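Local coordinates for ribonucleoside-diphosphate reductase subunit beta (Streptococcus sanguinis, PDB 4N83), which binds two manganese ions and probably works with the alpha subunit to convert ribonucleotides into the deoxyribonucleotides needed for DNA synthesis, at residues D118-F121 with A122-T126; S238-T242 with V243-E247. All coordinates share one frame; numbering follows the deposited sequence.

Interaction 1. Residues D118-F121 with A122-T126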
loop_
_atom_site.group_PDB
_atom_site.type_symbol
_atom_site.label_atom_id
_atom_site.label_comp_id
_atom_site.label_asym_id
_atom_site.label_seq_id
_atom_site.Cartn_x
_atom_site.Cartn_y
_atom_site.Cartn_z
ATOM N N ASP A 118 21.045 -0.593 18.011
ATOM C CA ASP A 118 20.867 -1.962 18.506
ATOM C C ASP A 118 20.320 -1.972 19.936
ATOM O O ASP A 118 19.486 -2.810 20.280
ATOM C CB ASP A 118 22.191 -2.735 18.464
ATOM C CG ASP A 118 22.641 -3.054 17.050
ATOM O OD1 ASP A 118 21.825 -3.580 16.266
ATOM O OD2 ASP A 118 23.820 -2.792 16.727
ATOM N N GLU A 119 20.800 -1.038 20.757
ATOM C CA GLU A 119 20.352 -0.907 22.146
ATOM C C GLU A 119 18.879 -0.510 22.261
ATOM O O GLU A 119 18.162 -1.026 23.120
ATOM C CB GLU A 119 21.217 0.109 22.903
ATOM C CG GLU A 119 22.586 -0.419 23.304
ATOM C CD GLU A 119 23.370 0.560 24.161
ATOM O OE1 GLU A 119 23.273 1.783 23.920
ATOM O OE2 GLU A 119 24.089 0.104 25.075
ATOM N N ILE A 120 18.436 0.404 21.402
ATOM C CA ILE A 120 17.051 0.877 21.426
ATOM C C ILE A 120 16.089 -0.226 20.983
ATOM O O ILE A 120 15.114 -0.518 21.678
ATOM C CB ILE A 120 16.864 2.132 20.545
ATOM C CG1 ILE A 120 17.622 3.318 21.153
ATOM C CG2 ILE A 120 15.385 2.484 20.404
ATOM C CD1 ILE A 120 17.880 4.450 20.181
ATOM N N PHE A 121 16.369 -0.835 19.832
ATOM C CA PHE A 121 15.519 -1.908 19.296
ATOM C C PHE A 121 15.441 -3.118 20.230
ATOM O O PHE A 121 14.396 -3.762 20.325
ATOM C CB PHE A 121 15.993 -2.348 17.900
ATOM C CG PHE A 121 15.482 -1.477 16.784
ATOM C CD1 PHE A 121 14.154 -1.552 16.383
ATOM C CD2 PHE A 121 16.324 -0.584 16.133
ATOM C CE1 PHE A 121 13.676 -0.752 15.358
ATOM C CE2 PHE A 121 15.851 0.219 15.105
ATOM C CZ PHE A 121 14.526 0.134 14.717
ATOM N N ALA A 122 16.543 -3.417 20.916
ATOM C CA ALA A 122 16.586 -4.527 21.868
ATOM C C ALA A 122 15.606 -4.328 23.028
ATOM O O ALA A 122 14.940 -5.273 23.449
ATOM C CB ALA A 122 18.000 -4.711 22.401
ATOM N N TRP A 123 15.522 -3.097 23.529
ATOM C CA TRP A 123 14.651 -2.771 24.663
ATOM C C TRP A 123 13.166 -2.755 24.287
ATOM O O TRP A 123 12.323 -3.205 25.066
ATOM C CB TRP A 123 15.052 -1.420 25.269
ATOM C CG TRP A 123 14.134 -0.942 26.354
ATOM C CD1 TRP A 123 14.103 -1.368 27.649
ATOM C CD2 TRP A 123 13.113 0.056 26.234
ATOM N NE1 TRP A 123 13.125 -0.697 28.344
ATOM C CE2 TRP A 123 12.502 0.183 27.499
ATOM C CE3 TRP A 123 12.655 0.854 25.179
ATOM C CZ2 TRP A 123 11.459 1.079 27.740
ATOM C CZ3 TRP A 123 11.614 1.741 25.417
ATOM C CH2 TRP A 123 11.028 1.847 26.689
ATOM N N THR A 124 12.855 -2.237 23.100
ATOM C CA THR A 124 11.466 -2.127 22.640
ATOM C C THR A 124 10.849 -3.499 22.371
ATOM O O THR A 124 9.645 -3.688 22.550
ATOM C CB THR A 124 11.348 -1.274 21.360
ATOM O OG1 THR A 124 12.154 -1.844 20.322
ATOM C CG2 THR A 124 11.793 0.158 21.618
ATOM N N ASN A 125 11.682 -4.446 21.942
ATOM C CA ASN A 125 11.242 -5.818 21.689
ATOM C C ASN A 125 11.119 -6.667 22.962
ATOM O O ASN A 125 10.556 -7.762 22.922
ATOM C CB ASN A 125 12.188 -6.505 20.698
ATOM C CG ASN A 125 12.196 -5.836 19.332
ATOM O OD1 ASN A 125 11.200 -5.248 18.905
ATOM N ND2 ASN A 125 13.325 -5.927 18.635
ATOM N N THR A 126 11.648 -6.165 24.079
ATOM C CA THR A 126 11.583 -6.864 25.368
ATOM C C THR A 126 10.909 -6.013 26.454
ATOM O O THR A 126 11.150 -6.210 27.646
ATOM C CB THR A 126 12.992 -7.266 25.849
ATOM O OG1 THR A 126 13.792 -6.093 26.038
ATOM C CG2 THR A 126 13.668 -8.185 24.838
#
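Phe-121 O receives two donors from the residues that follow it near the C-terminal end of helix 114-124. Asn-125 N makes the regular helical bond at 3.2 Å, and the hydroxyl Thr-124 OG1 gives its proton to the same oxygen at 3.0 Å. Both come from the same face of the carbonyl, and the hydroxyl lies above the plane rather than on a lone pair. Thr-124 can do this because its OG1 sits between its own backbone N and carbonyl carbon (chi1 58°), which swings the hydroxyl back over the preceding turn. Its methyl branch, CG2, lies beside the backbone N, close to Ile-120 O and alongside Ile-120 CG2 at 4.4 Å. Threonine thus offers a donor to the backbone and an apolar group to its neighbour. Thr-124 N bonds to Ile-120 O at 3.2 Å, with an N-H...O angle of 158°, whereas Trp-123 N divides itself weakly between Glu-119 O and Ile-120 O. Ala-122 donates its N to Asp-118 O at 3.1 Å, and its methyl CB lies against that same oxygen, where a small side chain fits close to the turn before it. Farther along, Thr-126 OG1 reaches back to Ala-122 O at 2.9 Å, and Thr-126 N bonds to Trp-123 O.

Farther out, Phe-121 is buried, its side chain about 6 Å from that of Tyr-104, the predicted active-site tyrosine, and it also packs on Asn-9 of the second subunit. The amide of Asn-125 spends OD1 on Ala-7 N of that subunit. Trp-123, with CG anti to its backbone N (chi1 175°), carries its indole away from the turn to a cation-pi contact with Lys-57. The chemistry implies that side-chain hydroxyls add to the backbone bonding here, accepting carbonyls being served by Thr-124 and Thr-126 as well as by main-chain N-H groups.

Interaction 2. Residues S238-T242 with V243-E247; sequences SLYDT and VGWTE
Tyr-240 O is gripped by two successive backbone donors, Gly-244 N at 2.8 Å and Trp-245 N at 3.1 Å. The backbone N-H of Trp-245 lies in the carbonyl plane, while Gly-244 N comes from above it. Gly-244 takes a positive phi of 85°, which glycine adopts easily, turning the chain so that Trp-245 N also reaches Tyr-240 O. Beside these bonds the side chains pack: Trp-245 CE3 meets the edge of the Tyr-240 ring, in its plane, 3.7 Å from CD2, and Val-243 CG2 rests over one face of the indole, toward its rim. That methyl also touches the tyrosine ring obliquely, 4.3 Å from CD2. Thr-246 OG1 lies beside its own backbone N (chi1 -56°), which puts it 3.0 Å from Asp-241 OD1, a weak bond, and 3.1 Å from Tyr-240 O; with two acceptors near, its proton is not settled. Elsewhere, Tyr-240 OH bonds to Thr-167 OG1, and the indole meets the ring of Tyr-170. Between helix 211-240 and helix 246-263, whose N-cap is Trp-245, the turn resembles a Schellman motif in its 6→1 bond and glycine, but Gly-244 N makes a 5→1 bond to the same oxygen instead of the 5→2 bond.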
loop_
_atom_site.group_PDB
_atom_site.type_symbol
_atom_site.label_atom_id
_atom_site.label_comp_id
_atom_site.label_asym_id
_atom_site.label_seq_id
_atom_site.Cartn_x
_atom_site.Cartn_y
_atom_site.Cartn_z
ATOM N N SER A 238 6.868 4.870 33.370
ATOM C CA SER A 238 8.103 4.143 33.061
ATOM C C SER A 238 9.128 4.999 32.306
ATOM O O SER A 238 10.322 4.697 32.333
ATOM C CB SER A 238 7.789 2.879 32.251
ATOM O OG SER A 238 8.972 2.194 31.879
ATOM N N LEU A 239 8.662 6.053 31.637
ATOM C CA LEU A 239 9.531 6.928 30.846
ATOM C C LEU A 239 9.699 8.325 31.448
ATOM O O LEU A 239 10.822 8.784 31.654
ATOM C CB LEU A 239 8.978 7.069 29.424
ATOM C CG LEU A 239 8.999 5.835 28.519
ATOM C CD1 LEU A 239 8.405 6.184 27.161
ATOM C CD2 LEU A 239 10.410 5.286 28.367
ATOM N N TYR A 240 8.579 8.987 31.733
ATOM C CA TYR A 240 8.564 10.437 31.989
ATOM C C TYR A 240 8.774 10.882 33.448
ATOM O O TYR A 240 8.711 12.078 33.735
ATOM C CB TYR A 240 7.248 11.033 31.463
ATOM C CG TYR A 240 7.106 10.985 29.956
ATOM C CD1 TYR A 240 6.442 9.933 29.328
ATOM C CD2 TYR A 240 7.631 11.997 29.157
ATOM C CE1 TYR A 240 6.308 9.890 27.949
ATOM C CE2 TYR A 240 7.503 11.962 27.776
ATOM C CZ TYR A 240 6.841 10.908 27.178
ATOM O OH TYR A 240 6.711 10.870 25.809
ATOM N N ASP A 241 9.025 9.945 34.362
ATOM C CA ASP A 241 9.181 10.294 35.783
ATOM C C ASP A 241 10.496 11.016 36.096
ATOM O O ASP A 241 10.521 11.909 36.944
ATOM C CB ASP A 241 9.030 9.056 36.684
ATOM C CG ASP A 241 7.610 8.878 37.209
ATOM O OD1 ASP A 241 6.970 9.885 37.582
ATOM O OD2 ASP A 241 7.136 7.725 37.265
ATOM N N THR A 242 11.574 10.632 35.417
ATOM C CA THR A 242 12.884 11.251 35.637
ATOM C C THR A 242 12.930 12.685 35.104
ATOM O O THR A 242 13.298 13.611 35.831
ATOM C CB THR A 242 14.016 10.433 34.987
ATOM O OG1 THR A 242 13.686 10.147 33.623
ATOM C CG2 THR A 242 14.233 9.131 35.743
ATOM N N VAL A 243 12.559 12.859 33.837
ATOM C CA VAL A 243 12.475 14.195 33.229
ATOM C C VAL A 243 11.347 15.035 33.842
ATOM O O VAL A 243 11.425 16.265 33.861
ATOM C CB VAL A 243 12.316 14.137 31.688
ATOM C CG1 VAL A 243 13.600 13.634 31.045
ATOM C CG2 VAL A 243 11.130 13.273 31.273
ATOM N N GLY A 244 10.303 14.365 34.326
ATOM C CA GLY A 244 9.248 15.009 35.106
ATOM C C GLY A 244 8.133 15.648 34.296
ATOM O O GLY A 244 7.693 16.753 34.617
ATOM N N TRP A 245 7.675 14.957 33.253
ATOM C CA TRP A 245 6.504 15.393 32.479
ATOM C C TRP A 245 5.372 14.361 32.562
ATOM O O TRP A 245 4.495 14.331 31.699
ATOM C CB TRP A 245 6.865 15.625 31.004
ATOM C CG TRP A 245 8.123 16.412 30.761
ATOM C CD1 TRP A 245 8.613 17.441 31.514
ATOM C CD2 TRP A 245 9.034 16.251 29.665
ATOM N NE1 TRP A 245 9.781 17.915 30.967
ATOM C CE2 TRP A 245 10.060 17.206 29.830
ATOM C CE3 TRP A 245 9.084 15.387 28.562
ATOM C CZ2 TRP A 245 11.128 17.321 28.933
ATOM C CZ3 TRP A 245 10.146 15.503 27.671
ATOM C CH2 TRP A 245 11.153 16.463 27.863
ATOM N N THR A 246 5.389 13.530 33.606
ATOM C CA THR A 246 4.449 12.411 33.736
ATOM C C THR A 246 2.988 12.859 33.741
ATOM O O THR A 246 2.159 12.287 33.034
ATOM C CB THR A 246 4.720 11.606 35.023
ATOM O OG1 THR A 246 6.078 11.151 35.028
ATOM C CG2 THR A 246 3.791 10.404 35.128
ATOM N N GLU A 247 2.681 13.875 34.541
ATOM C CA GLU A 247 1.307 14.364 34.675
ATOM C C GLU A 247 0.825 15.145 33.449
ATOM O O GLU A 247 -0.379 15.252 33.220
ATOM C CB GLU A 247 1.165 15.224 35.936
ATOM C CG GLU A 247 1.389 14.463 37.237
ATOM C CD GLU A 247 0.395 13.332 37.451
ATOM O OE1 GLU A 247 -0.745 13.424 36.950
ATOM O OE2 GLU A 247 0.757 12.347 38.128
#

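Overall arrangement
Following the chain from the N terminus, interaction 1 comes first, toward the end of helix 114-124 and the link to helix 128-143. Interaction 2 opens more than a hundred residues later, in the short turn joining helix 211-240 to helix 246-263. The two are in series: neither encloses nor crosses the other, and each joins residues a few positions apart in one continuous stretch, closing a small backbone turn. Their centres lie about 20 Å apart, yet they meet in space, with Trp-123 CH2 3.9 Å from Leu-239 CD2. Lys-57 makes a cation-pi contact with Trp-123 and also touches Leu-239, so helix 49-78 packs against both regions of this all-helical, ferritin-like subunit, far apart in sequence.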